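PDB 2G64: putative 6-pyruvoyl tetrahydrobiopterin synthase from Caenorhabditis elegans, which catalyses the zinc-dependent conversion of 7,8-dihydroneopterin triphosphate into 6-pyruvoyl tetrahydropterin, with loss of triphosphate, in tetrahydrobiopterin biosynthesis. Local coordinates for the interface of chains A and B. Sequence-based numbering; all coordinates share one arbitrary frame. Chains: chain A/B, Putative 6-pyruvoyl tetrahydrobiopterin synthase.

Contact 1: the interface of chains A and B. Residues chain A 102, 106, 135-136; chain B 7-8, 58, 63, 65.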
loop_
_atom_site.group_PDB
_atom_site.type_symbol
_atom_site.label_atom_id
_atom_site.label_comp_id
_atom_site.label_asym_id
_atom_site.label_seq_id
_atom_site.Cartn_x
_atom_site.Cartn_y
_atom_site.Cartn_z
ATOM N N GLU A 102 9.464 13.252 15.717
ATOM C CA GLU A 102 8.980 14.641 15.907
ATOM C C GLU A 102 10.083 15.613 15.514
ATOM O O GLU A 102 9.875 16.543 14.725
ATOM C CB GLU A 102 8.591 14.880 17.386
ATOM C CG GLU A 102 7.313 14.160 17.856
ATOM C CD GLU A 102 7.563 12.759 18.412
ATOM O OE1 GLU A 102 8.558 12.083 18.016
ATOM O OE2 GLU A 102 6.729 12.325 19.228
ATOM N N ILE A 106 10.757 18.298 12.173
ATOM C CA ILE A 106 11.120 19.702 12.328
ATOM C C ILE A 106 12.409 20.004 11.554
ATOM O O ILE A 106 12.486 20.976 10.790
ATOM C CB ILE A 106 11.247 20.117 13.841
ATOM C CG1 ILE A 106 9.886 20.038 14.545
ATOM C CG2 ILE A 106 11.805 21.556 13.969
ATOM C CD1 ILE A 106 9.983 20.109 16.072
ATOM N N PHE A 135 4.292 11.342 11.644
ATOM C CA PHE A 135 4.454 12.667 12.284
ATOM C C PHE A 135 4.353 13.811 11.286
ATOM O O PHE A 135 4.845 13.695 10.149
ATOM C CB PHE A 135 5.811 12.723 12.986
ATOM C CG PHE A 135 6.005 11.582 13.939
ATOM C CD1 PHE A 135 5.767 11.752 15.291
ATOM C CD2 PHE A 135 6.357 10.318 13.463
ATOM C CE1 PHE A 135 5.893 10.682 16.185
ATOM C CE2 PHE A 135 6.481 9.235 14.358
ATOM C CZ PHE A 135 6.250 9.430 15.715
ATOM N N THR A 136 3.743 14.926 11.708
ATOM C CA THR A 136 3.662 16.070 10.806
ATOM C C THR A 136 3.998 17.351 11.531
ATOM O O THR A 136 3.856 17.456 12.762
ATOM C CB THR A 136 2.293 16.209 10.111
ATOM O OG1 THR A 136 1.349 16.838 10.989
ATOM C CG2 THR A 136 1.766 14.826 9.606
ATOM N N VAL B 7 3.638 19.506 16.999
ATOM C CA VAL B 7 3.811 18.438 16.004
ATOM C C VAL B 7 2.647 17.456 16.216
ATOM O O VAL B 7 2.072 17.376 17.313
ATOM C CB VAL B 7 5.186 17.732 16.216
ATOM C CG1 VAL B 7 5.287 16.370 15.497
ATOM C CG2 VAL B 7 6.347 18.669 15.861
ATOM N N THR B 8 2.294 16.708 15.176
ATOM C CA THR B 8 1.309 15.642 15.347
ATOM C C THR B 8 2.005 14.279 15.369
ATOM O O THR B 8 3.071 14.097 14.772
ATOM C CB THR B 8 0.226 15.615 14.222
ATOM O OG1 THR B 8 0.827 15.300 12.970
ATOM C CG2 THR B 8 -0.516 16.965 14.106
ATOM N N VAL B 58 6.171 19.406 21.435
ATOM C CA VAL B 58 7.277 18.460 21.607
ATOM C C VAL B 58 7.932 18.673 22.981
ATOM O O VAL B 58 8.260 19.793 23.352
ATOM C CB VAL B 58 8.334 18.640 20.492
ATOM C CG1 VAL B 58 9.497 17.660 20.669
ATOM C CG2 VAL B 58 7.698 18.513 19.097
ATOM N N GLY B 63 11.743 14.544 23.556
ATOM C CA GLY B 63 11.502 14.755 22.117
ATOM C C GLY B 63 10.181 14.206 21.586
ATOM O O GLY B 63 10.003 14.093 20.373
ATOM N N VAL B 65 5.793 14.062 21.494
ATOM C CA VAL B 65 4.452 14.635 21.747
ATOM C C VAL B 65 3.701 13.838 22.839
ATOM O O VAL B 65 2.918 14.387 23.642
ATOM C CB VAL B 65 3.619 14.635 20.427
ATOM C CG1 VAL B 65 2.155 14.885 20.720
ATOM C CG2 VAL B 65 4.157 15.677 19.434
#
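A:Glu102, in the first turn of helix 101-115, reaches from chain A onto B:Val7, B:Gly63 and B:Val65. Its CB lies 3.4 Å from the carbonyl O of B:Gly63. Its CG packs against two neighbouring methyls, CG1 of B:Val7 and CG2 of B:Val65, both 3.8 Å away. The chain bends there (chi2 89°), which turns the carboxylate toward the backbone of B:Gly63 and B:Val65. OE2 of A:Glu102 accepts a hydrogen bond from the amide N of B:Val65 at 3.0 Å; the bond is fairly straight, 162° at the hydrogen, but the donor stands above the carboxylate plane. The other carboxylate oxygen of A:Glu102, OE1, comes within 3.4 Å of the B:Gly63 carbonyl O.

One turn further along the helix, A:Ile106 puts CD1 3.9 Å from CG2 of B:Val7 and meets CG2 of B:Val58 tip to tip, extending the apolar contact. Beside this patch, A:Thr136 pairs with B:Thr8 in an antiparallel bridge: B:Thr8 N donates to A:Thr136 O (3.0 Å), and A:Thr136 N donates to B:Thr8 O (3.2 Å). Both threonines hold OG1 between backbone N and carbonyl carbon, and the two hydroxyls meet at 2.6 Å, a hydrogen bond of undecided direction. Strand pairing and helix packing together join one subunit to its neighbour in the homohexamer, probably within a trimer.

Contact 2: the interface of chains A and B. Residues chain A 132-135; chain B 8-11.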
loop_
_atom_site.group_PDB
_atom_site.type_symbol
_atom_site.label_atom_id
_atom_site.label_comp_id
_atom_site.label_asym_id
_atom_site.label_seq_id
_atom_site.Cartn_x
_atom_site.Cartn_y
_atom_site.Cartn_z
ATOM N N LYS A 132 3.282 2.618 10.471
ATOM C CA LYS A 132 2.327 2.717 11.562
ATOM C C LYS A 132 2.492 3.953 12.445
ATOM O O LYS A 132 1.628 4.211 13.286
ATOM C CB LYS A 132 2.402 1.483 12.465
ATOM C CG LYS A 132 1.849 0.203 11.839
ATOM C CD LYS A 132 2.368 -1.035 12.573
ATOM C CE LYS A 132 2.008 -1.027 14.054
ATOM N NZ LYS A 132 0.606 -1.484 14.303
ATOM N N ASN A 133 3.595 4.687 12.277
ATOM C CA ASN A 133 3.954 5.806 13.166
ATOM C C ASN A 133 4.254 7.022 12.289
ATOM O O ASN A 133 5.288 7.056 11.611
ATOM C CB ASN A 133 5.217 5.483 13.983
ATOM C CG ASN A 133 5.022 4.334 14.962
ATOM O OD1 ASN A 133 3.987 4.226 15.605
ATOM N ND2 ASN A 133 6.039 3.492 15.102
ATOM N N ILE A 134 3.346 7.999 12.298
ATOM C CA ILE A 134 3.360 9.103 11.336
ATOM C C ILE A 134 3.397 10.447 12.071
ATOM O O ILE A 134 2.599 10.672 12.981
ATOM C CB ILE A 134 2.092 9.049 10.448
ATOM C CG1 ILE A 134 2.034 7.728 9.668
ATOM C CG2 ILE A 134 2.046 10.232 9.484
ATOM C CD1 ILE A 134 1.160 6.651 10.305
ATOM N N PHE A 135 4.292 11.342 11.644
ATOM C CA PHE A 135 4.454 12.667 12.284
ATOM C C PHE A 135 4.353 13.811 11.286
ATOM O O PHE A 135 4.845 13.695 10.149
ATOM C CB PHE A 135 5.811 12.723 12.986
ATOM C CG PHE A 135 6.005 11.582 13.939
ATOM C CD1 PHE A 135 5.767 11.752 15.291
ATOM C CD2 PHE A 135 6.357 10.318 13.463
ATOM C CE1 PHE A 135 5.893 10.682 16.185
ATOM C CE2 PHE A 135 6.481 9.235 14.358
ATOM C CZ PHE A 135 6.250 9.430 15.715
ATOM N N THR B 8 2.294 16.708 15.176
ATOM C CA THR B 8 1.309 15.642 15.347
ATOM C C THR B 8 2.005 14.279 15.369
ATOM O O THR B 8 3.071 14.097 14.772
ATOM C CB THR B 8 0.226 15.615 14.222
ATOM O OG1 THR B 8 0.827 15.300 12.970
ATOM C CG2 THR B 8 -0.516 16.965 14.106
ATOM N N MET B 9 1.390 13.349 16.081
ATOM C CA MET B 9 1.886 11.980 16.190
ATOM C C MET B 9 0.673 11.069 15.995
ATOM O O MET B 9 -0.363 11.204 16.693
ATOM C CB MET B 9 2.469 11.775 17.589
ATOM C CG MET B 9 2.667 10.329 18.005
ATOM S SD MET B 9 3.122 10.288 19.752
ATOM C CE MET B 9 3.123 8.515 20.011
ATOM N N GLU B 10 0.798 10.147 15.044
ATOM C CA GLU B 10 -0.330 9.301 14.677
ATOM C C GLU B 10 0.116 7.858 14.702
ATOM O O GLU B 10 1.190 7.530 14.220
ATOM C CB GLU B 10 -0.853 9.681 13.291
ATOM C CG GLU B 10 -2.060 8.859 12.834
ATOM C CD GLU B 10 -2.631 9.387 11.529
ATOM O OE1 GLU B 10 -1.871 9.557 10.541
ATOM O OE2 GLU B 10 -3.839 9.658 11.486
ATOM N N ARG B 11 -0.729 6.999 15.264
ATOM C CA ARG B 11 -0.403 5.596 15.428
ATOM C C ARG B 11 -1.534 4.774 14.790
ATOM O O ARG B 11 -2.717 5.067 14.995
ATOM C CB ARG B 11 -0.269 5.283 16.917
ATOM C CG ARG B 11 -0.239 3.796 17.250
ATOM C CD ARG B 11 1.004 3.161 16.691
ATOM N NE ARG B 11 1.093 1.752 17.075
ATOM C CZ ARG B 11 2.200 1.028 16.986
ATOM N NH1 ARG B 11 3.314 1.586 16.534
ATOM N NH2 ARG B 11 2.195 -0.247 17.354
HETATM O O HOH W 1 0.723 12.771 12.506
HETATM O O HOH W 2 3.117 6.671 16.725
HETATM O O HOH W 3 6.353 0.920 16.994
#
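Strand 133-137 of chain A runs antiparallel to strand 6-19 of chain B, and three facing pairs lie side by side, each pointing the same way: A:Asn133 with B:Arg11, A:Ile134 with B:Glu10, and A:Phe135 with B:Met9. The backbone register is set at the middle pair, where A:Ile134 N donates to B:Glu10 O (2.9 Å) and B:Glu10 N to A:Ile134 O (2.8 Å).

At one end, the amide of A:Asn133 and the guanidinium of B:Arg11 are nearly parallel, their planes 22° apart. NH1 of B:Arg11 donates to the amide oxygen OD1 of A:Asn133 at 2.9 Å, and OD1 lies in the guanidinium plane. B:Arg11 gets there by a bend at chi2 (66°), which brings CD and the guanidinium back alongside the asparagine. CE of the poorly ordered A:Lys132 is modelled over one guanidinium face. With an alanine in place of B:Arg11, OD1 would probably lose its guanidinium partner, keeping water 2, and the asparagine amide would be freer to turn.

On the same side of the sheet, CE1 at the rim of the A:Phe135 ring touches CG of B:Met9 at 3.7 Å. B:Glu10 and A:Ile134 project from the opposite side, where the glutamate CB packs near the isoleucine CB. Water 1 links the hydroxyl OG1 of B:Thr8 (2.6 Å) to the carbonyl O of A:Ile134 (2.9 Å).

The C-alpha centres of contact 1 and contact 2 are about 9 Å apart, and the two share A:Phe135 and B:Thr8. They are successive stretches of one strand pairing, between 133-137 of chain A and 6-19 of chain B, which continues a beta-sheet across the subunit boundary. Contact 1 adds helix 101-115 to that seam. The interface is not an exact two-fold, consistent with neighbours inside a trimer of the homohexamer. The centre of contact 2 is about 13 Å from A:Cys38 and that of contact 1 about 37 Å from B:Cys38, which suggests that contact 2 lies near chain A's active site while contact 1 is remote from chain B's.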